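Local coordinates for ABC-type transport system, molybdenum-specific extracellular solute-binding protein (Clostridium difficile, PDB 4KD5), which probably binds molybdate or tungstate outside the cell and delivers it to an ABC-type importer, at residues L8-A13 against L58-G63; L89-S94 against A162-V167. All coordinates share one frame; numbering follows the deposited sequence.

Contact 1 (L8-A13 against L58-G63); sequences LNISAA and LFISAG
S11 and F59 form the tight centre of a parallel strand pair. Strand 8-13 runs alongside strand 58-60, with 9° between their directions. S11 is held through both backbone polar atoms: its N donates to L58 O at 3.0 Å, and its O accepts from I60 N at 2.9 Å. Both bonds are nearly straight. The bond from L58 N to N9 O extends the ladder backwards.

The same carbonyl also lies at the edge of the F59 ring, with S11 O 3.1 Å from F59 CD1. S11 OG sits between its own backbone N and carbonyl carbon (chi1 52°), which brings it beside the same ring carbon. On the other face of the sheet, I10 and L58 lie side by side and point the same way, I10 CG1 meeting L58 CB at 3.7 Å. A12 CB and I60 CB meet further along this face.

The pairing slackens toward the C-terminal ends. The bond from A13 N to I60 O is weak, 3.2 Å and bent to 131°. Beyond it, A13 and the exposed A62 touch only methyl to methyl, CB to CB at 4.1 Å. This looser end lies near S15 and S43, predicted molybdate-binding residues, and A62 N is hydrogen-bonded to S43 OG. G63 touches a bound 2-butanol.

As in other periplasmic-type binding proteins, the strands belong to the first of two alpha/beta lobes. Strand 34-41 pairs with the far edge of strand 8-13, and strand 193-198 flanks strand 58-60. Helices 43-52 and 65-72 pack on the F59 face.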
loop_
_atom_site.group_PDB
_atom_site.type_symbol
_atom_site.label_atom_id
_atom_site.label_comp_id
_atom_site.label_asym_id
_atom_site.label_seq_id
_atom_site.Cartn_x
_atom_site.Cartn_y
_atom_site.Cartn_z
ATOM N N LEU A 8 7.147 11.432 2.405
ATOM C CA LEU A 8 8.130 10.668 1.640
ATOM C C LEU A 8 9.401 11.483 1.408
ATOM O O LEU A 8 9.339 12.656 1.018
ATOM C CB LEU A 8 7.552 10.220 0.294
ATOM C CG LEU A 8 6.405 9.213 0.289
ATOM C CD1 LEU A 8 5.965 8.912 -1.138
ATOM C CD2 LEU A 8 6.808 7.933 0.987
ATOM N N ASN A 9 10.550 10.868 1.661
ATOM C CA ASN A 9 11.824 11.489 1.338
ATOM C C ASN A 9 12.315 11.011 -0.019
ATOM O O ASN A 9 12.585 9.822 -0.206
ATOM C CB ASN A 9 12.863 11.175 2.418
ATOM C CG ASN A 9 12.680 12.014 3.663
ATOM O OD1 ASN A 9 12.663 13.244 3.600
ATOM N ND2 ASN A 9 12.525 11.352 4.804
ATOM N N ILE A 10 12.417 11.932 -0.970
ATOM C CA ILE A 10 12.940 11.591 -2.288
ATOM C C ILE A 10 14.304 12.241 -2.519
ATOM O O ILE A 10 14.464 13.450 -2.343
ATOM C CB ILE A 10 11.971 11.989 -3.423
ATOM C CG1 ILE A 10 10.735 11.094 -3.416
ATOM C CG2 ILE A 10 12.647 11.868 -4.778
ATOM C CD1 ILE A 10 9.667 11.521 -2.451
ATOM N N SER A 11 15.288 11.431 -2.896
ATOM C CA SER A 11 16.588 11.949 -3.310
ATOM C C SER A 11 16.721 11.780 -4.821
ATOM O O SER A 11 16.504 10.688 -5.346
ATOM C CB SER A 11 17.718 11.221 -2.589
ATOM O OG SER A 11 17.588 9.822 -2.714
ATOM N N ALA A 12 17.063 12.863 -5.517
ATOM C CA ALA A 12 17.142 12.846 -6.975
ATOM C C ALA A 12 18.388 13.565 -7.456
ATOM O O ALA A 12 18.941 14.398 -6.744
ATOM C CB ALA A 12 15.909 13.484 -7.578
ATOM N N ALA A 13 18.820 13.255 -8.674
ATOM C CA ALA A 13 19.941 13.965 -9.276
ATOM C C ALA A 13 19.565 15.432 -9.416
ATOM O O ALA A 13 18.454 15.747 -9.844
ATOM C CB ALA A 13 20.275 13.377 -10.626
ATOM N N LEU A 58 12.466 7.142 -1.760
ATOM C CA LEU A 58 12.612 6.912 -3.192
ATOM C C LEU A 58 13.912 7.557 -3.675
ATOM O O LEU A 58 14.321 8.601 -3.158
ATOM C CB LEU A 58 11.417 7.491 -3.952
ATOM C CG LEU A 58 11.177 7.011 -5.386
ATOM C CD1 LEU A 58 10.380 5.721 -5.400
ATOM C CD2 LEU A 58 10.447 8.073 -6.185
ATOM N N PHE A 59 14.567 6.931 -4.649
ATOM C CA PHE A 59 15.811 7.464 -5.195
ATOM C C PHE A 59 15.752 7.495 -6.723
ATOM O O PHE A 59 15.450 6.484 -7.361
ATOM C CB PHE A 59 16.995 6.629 -4.702
ATOM C CG PHE A 59 18.321 7.040 -5.278
ATOM C CD1 PHE A 59 18.643 8.378 -5.448
ATOM C CD2 PHE A 59 19.264 6.082 -5.612
ATOM C CE1 PHE A 59 19.869 8.748 -5.965
ATOM C CE2 PHE A 59 20.490 6.442 -6.127
ATOM C CZ PHE A 59 20.796 7.778 -6.306
ATOM N N ILE A 60 16.020 8.665 -7.297
ATOM C CA ILE A 60 16.098 8.822 -8.746
ATOM C C ILE A 60 17.536 9.160 -9.123
ATOM O O ILE A 60 18.077 10.181 -8.687
ATOM C CB ILE A 60 15.171 9.940 -9.241
ATOM C CG1 ILE A 60 13.805 9.847 -8.563
ATOM C CG2 ILE A 60 15.024 9.879 -10.751
ATOM C CD1 ILE A 60 12.841 10.954 -8.959
ATOM N N SER A 61 18.154 8.313 -9.940
ATOM C CA SER A 61 19.574 8.454 -10.239
ATOM C C SER A 61 19.842 9.003 -11.637
ATOM O O SER A 61 18.955 9.019 -12.485
ATOM C CB SER A 61 20.274 7.110 -10.077
ATOM O OG SER A 61 21.585 7.298 -9.601
ATOM N N ALA A 62 21.079 9.436 -11.869
ATOM C CA ALA A 62 21.497 9.949 -13.171
ATOM C C ALA A 62 21.992 8.817 -14.062
ATOM O O ALA A 62 21.980 8.922 -15.291
ATOM C CB ALA A 62 22.579 11.002 -13.011
ATOM N N GLY A 63 22.454 7.742 -13.431
ATOM C CA GLY A 63 22.982 6.603 -14.161
ATOM C C GLY A 63 22.651 5.277 -13.505
ATOM O O GLY A 63 22.100 5.240 -12.403
#

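Contact 2 (L89-S94 against A162-V167); sequences LVLISS and ADVGFV
The central sheet of the second alpha/beta lobe, as in two-lobed solute-binding proteins, holds an antiparallel pair between residues 89-94 and 164-167. L91 and F166 pack on one face, and V90, I92 and V167 on the other. V90 and V167 form a hydrogen-bonded pair. V90 N donates to V167 O at 2.7 Å, almost in line with the carbonyl, and V167 N returns a bond to V90 O. I92 and G165 make the second such pair. Here I92 N reaches G165 O at 2.9 Å, while the return bond from G165 N to I92 O is bent to 140°.

L91 CG is anti to its backbone N (chi1 178°), and its methyl CD1 lies over one face of the F166 ring. This CH-pi contact places L91 CD1 4.3 Å from the ring centroid, offset toward the rim. The same methyl touches V164 CB. L89 crosses F166 at about a right angle, with L89 CD1 3.7 Å from F166 CD1.

On the opposite face, V167 CG1 touches both V90 CG2, at 3.8 Å, and I92 CG2. G165 has no side chain, and I92 CG1 packs directly against its backbone, 3.6 Å from G165 O.

V167 lies close to V150, a predicted molybdate-binding residue. Strand 178-183 pairs with the other edge of strand 89-94. Strand 113-116 flanks strand 164-168, and F166 also meets helix 122-133.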
loop_
_atom_site.group_PDB
_atom_site.type_symbol
_atom_site.label_atom_id
_atom_site.label_comp_id
_atom_site.label_asym_id
_atom_site.label_seq_id
_atom_site.Cartn_x
_atom_site.Cartn_y
_atom_site.Cartn_z
ATOM N N LEU A 89 20.845 13.260 -26.608
ATOM C CA LEU A 89 22.010 14.078 -26.929
ATOM C C LEU A 89 21.686 14.829 -28.212
ATOM O O LEU A 89 21.419 14.213 -29.250
ATOM C CB LEU A 89 23.244 13.204 -27.140
ATOM C CG LEU A 89 24.626 13.697 -26.704
ATOM C CD1 LEU A 89 25.623 13.558 -27.829
ATOM C CD2 LEU A 89 24.597 15.128 -26.221
ATOM N N VAL A 90 21.693 16.157 -28.146
ATOM C CA VAL A 90 21.294 16.955 -29.299
ATOM C C VAL A 90 22.386 17.887 -29.804
ATOM O O VAL A 90 23.317 18.233 -29.071
ATOM C CB VAL A 90 20.004 17.759 -29.022
ATOM C CG1 VAL A 90 18.851 16.827 -28.720
ATOM C CG2 VAL A 90 20.217 18.729 -27.867
ATOM N N LEU A 91 22.259 18.279 -31.069
ATOM C CA LEU A 91 23.158 19.246 -31.687
ATOM C C LEU A 91 22.489 20.622 -31.705
ATOM O O LEU A 91 21.404 20.790 -32.268
ATOM C CB LEU A 91 23.495 18.816 -33.115
ATOM C CG LEU A 91 24.396 19.732 -33.947
ATOM C CD1 LEU A 91 25.786 19.829 -33.346
ATOM C CD2 LEU A 91 24.476 19.255 -35.390
ATOM N N ILE A 92 23.133 21.607 -31.086
ATOM C CA ILE A 92 22.567 22.953 -31.026
ATOM C C ILE A 92 23.387 23.989 -31.800
ATOM O O ILE A 92 24.569 23.786 -32.083
ATOM C CB ILE A 92 22.404 23.441 -29.579
ATOM C CG1 ILE A 92 23.756 23.476 -28.870
ATOM C CG2 ILE A 92 21.408 22.570 -28.818
ATOM C CD1 ILE A 92 23.723 24.189 -27.544
ATOM N N SER A 93 22.743 25.107 -32.121
ATOM C CA SER A 93 23.400 26.259 -32.725
ATOM C C SER A 93 22.682 27.507 -32.227
ATOM O O SER A 93 21.742 27.406 -31.442
ATOM C CB SER A 93 23.351 26.178 -34.247
ATOM O OG SER A 93 22.021 26.174 -34.713
ATOM N N SER A 94 23.112 28.684 -32.668
ATOM C CA SER A 94 22.385 29.902 -32.331
ATOM C C SER A 94 21.058 29.891 -33.085
ATOM O O SER A 94 20.903 29.148 -34.053
ATOM C CB SER A 94 23.197 31.147 -32.676
ATOM O OG SER A 94 23.356 31.287 -34.069
ATOM N N ALA A 162 31.362 29.292 -30.542
ATOM C CA ALA A 162 31.305 27.990 -31.193
ATOM C C ALA A 162 30.124 27.990 -32.148
ATOM O O ALA A 162 29.054 28.500 -31.811
ATOM C CB ALA A 162 31.159 26.888 -30.172
ATOM N N ASP A 163 30.314 27.415 -33.332
ATOM C CA ASP A 163 29.251 27.361 -34.327
ATOM C C ASP A 163 28.138 26.418 -33.886
ATOM O O ASP A 163 26.957 26.758 -33.961
ATOM C CB ASP A 163 29.813 26.924 -35.679
ATOM C CG ASP A 163 30.949 27.813 -36.151
ATOM O OD1 ASP A 163 30.876 29.041 -35.937
ATOM O OD2 ASP A 163 31.919 27.281 -36.731
ATOM N N VAL A 164 28.524 25.230 -33.432
ATOM C CA VAL A 164 27.563 24.258 -32.922
ATOM C C VAL A 164 27.997 23.692 -31.574
ATOM O O VAL A 164 29.108 23.955 -31.108
ATOM C CB VAL A 164 27.337 23.089 -33.897
ATOM C CG1 VAL A 164 26.905 23.601 -35.245
ATOM C CG2 VAL A 164 28.610 22.270 -34.036
ATOM N N GLY A 165 27.118 22.906 -30.957
ATOM C CA GLY A 165 27.416 22.289 -29.677
ATOM C C GLY A 165 26.678 20.983 -29.448
ATOM O O GLY A 165 25.687 20.689 -30.121
ATOM N N PHE A 166 27.173 20.192 -28.499
ATOM C CA PHE A 166 26.502 18.958 -28.101
ATOM C C PHE A 166 26.015 19.072 -26.664
ATOM O O PHE A 166 26.776 19.435 -25.764
ATOM C CB PHE A 166 27.425 17.750 -28.267
ATOM C CG PHE A 166 27.492 17.231 -29.673
ATOM C CD1 PHE A 166 26.536 16.343 -30.138
ATOM C CD2 PHE A 166 28.503 17.635 -30.533
ATOM C CE1 PHE A 166 26.587 15.861 -31.435
ATOM C CE2 PHE A 166 28.558 17.156 -31.832
ATOM C CZ PHE A 166 27.599 16.268 -32.283
ATOM N N VAL A 167 24.742 18.760 -26.453
ATOM C CA VAL A 167 24.092 19.060 -25.188
ATOM C C VAL A 167 22.870 18.153 -25.003
ATOM O O VAL A 167 22.394 17.569 -25.972
ATOM C CB VAL A 167 23.722 20.561 -25.153
ATOM C CG1 VAL A 167 22.237 20.763 -25.368
ATOM C CG2 VAL A 167 24.173 21.204 -23.863
#

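Contacts 1 and 2 are both mainly buried, each in the central sheet of its own lobe; strand 82-94, which pairs with strands of both, links the two sheets. The contacts lie on opposite sides of the chain's centre, with centres about 29 Å apart. Contact 1 is a parallel pair, whereas contact 2 is antiparallel and buries more surface, 505 against 368 Å². Their aromatic rings are used differently. The ring in contact 1 meets a backbone carbonyl at its edge; that in contact 2 takes a leucine methyl over a face. Contact 1 ends in a loop beside predicted molybdate-binding serines, with an exposed residue there. Contact 2 has no exposed residue among those touching.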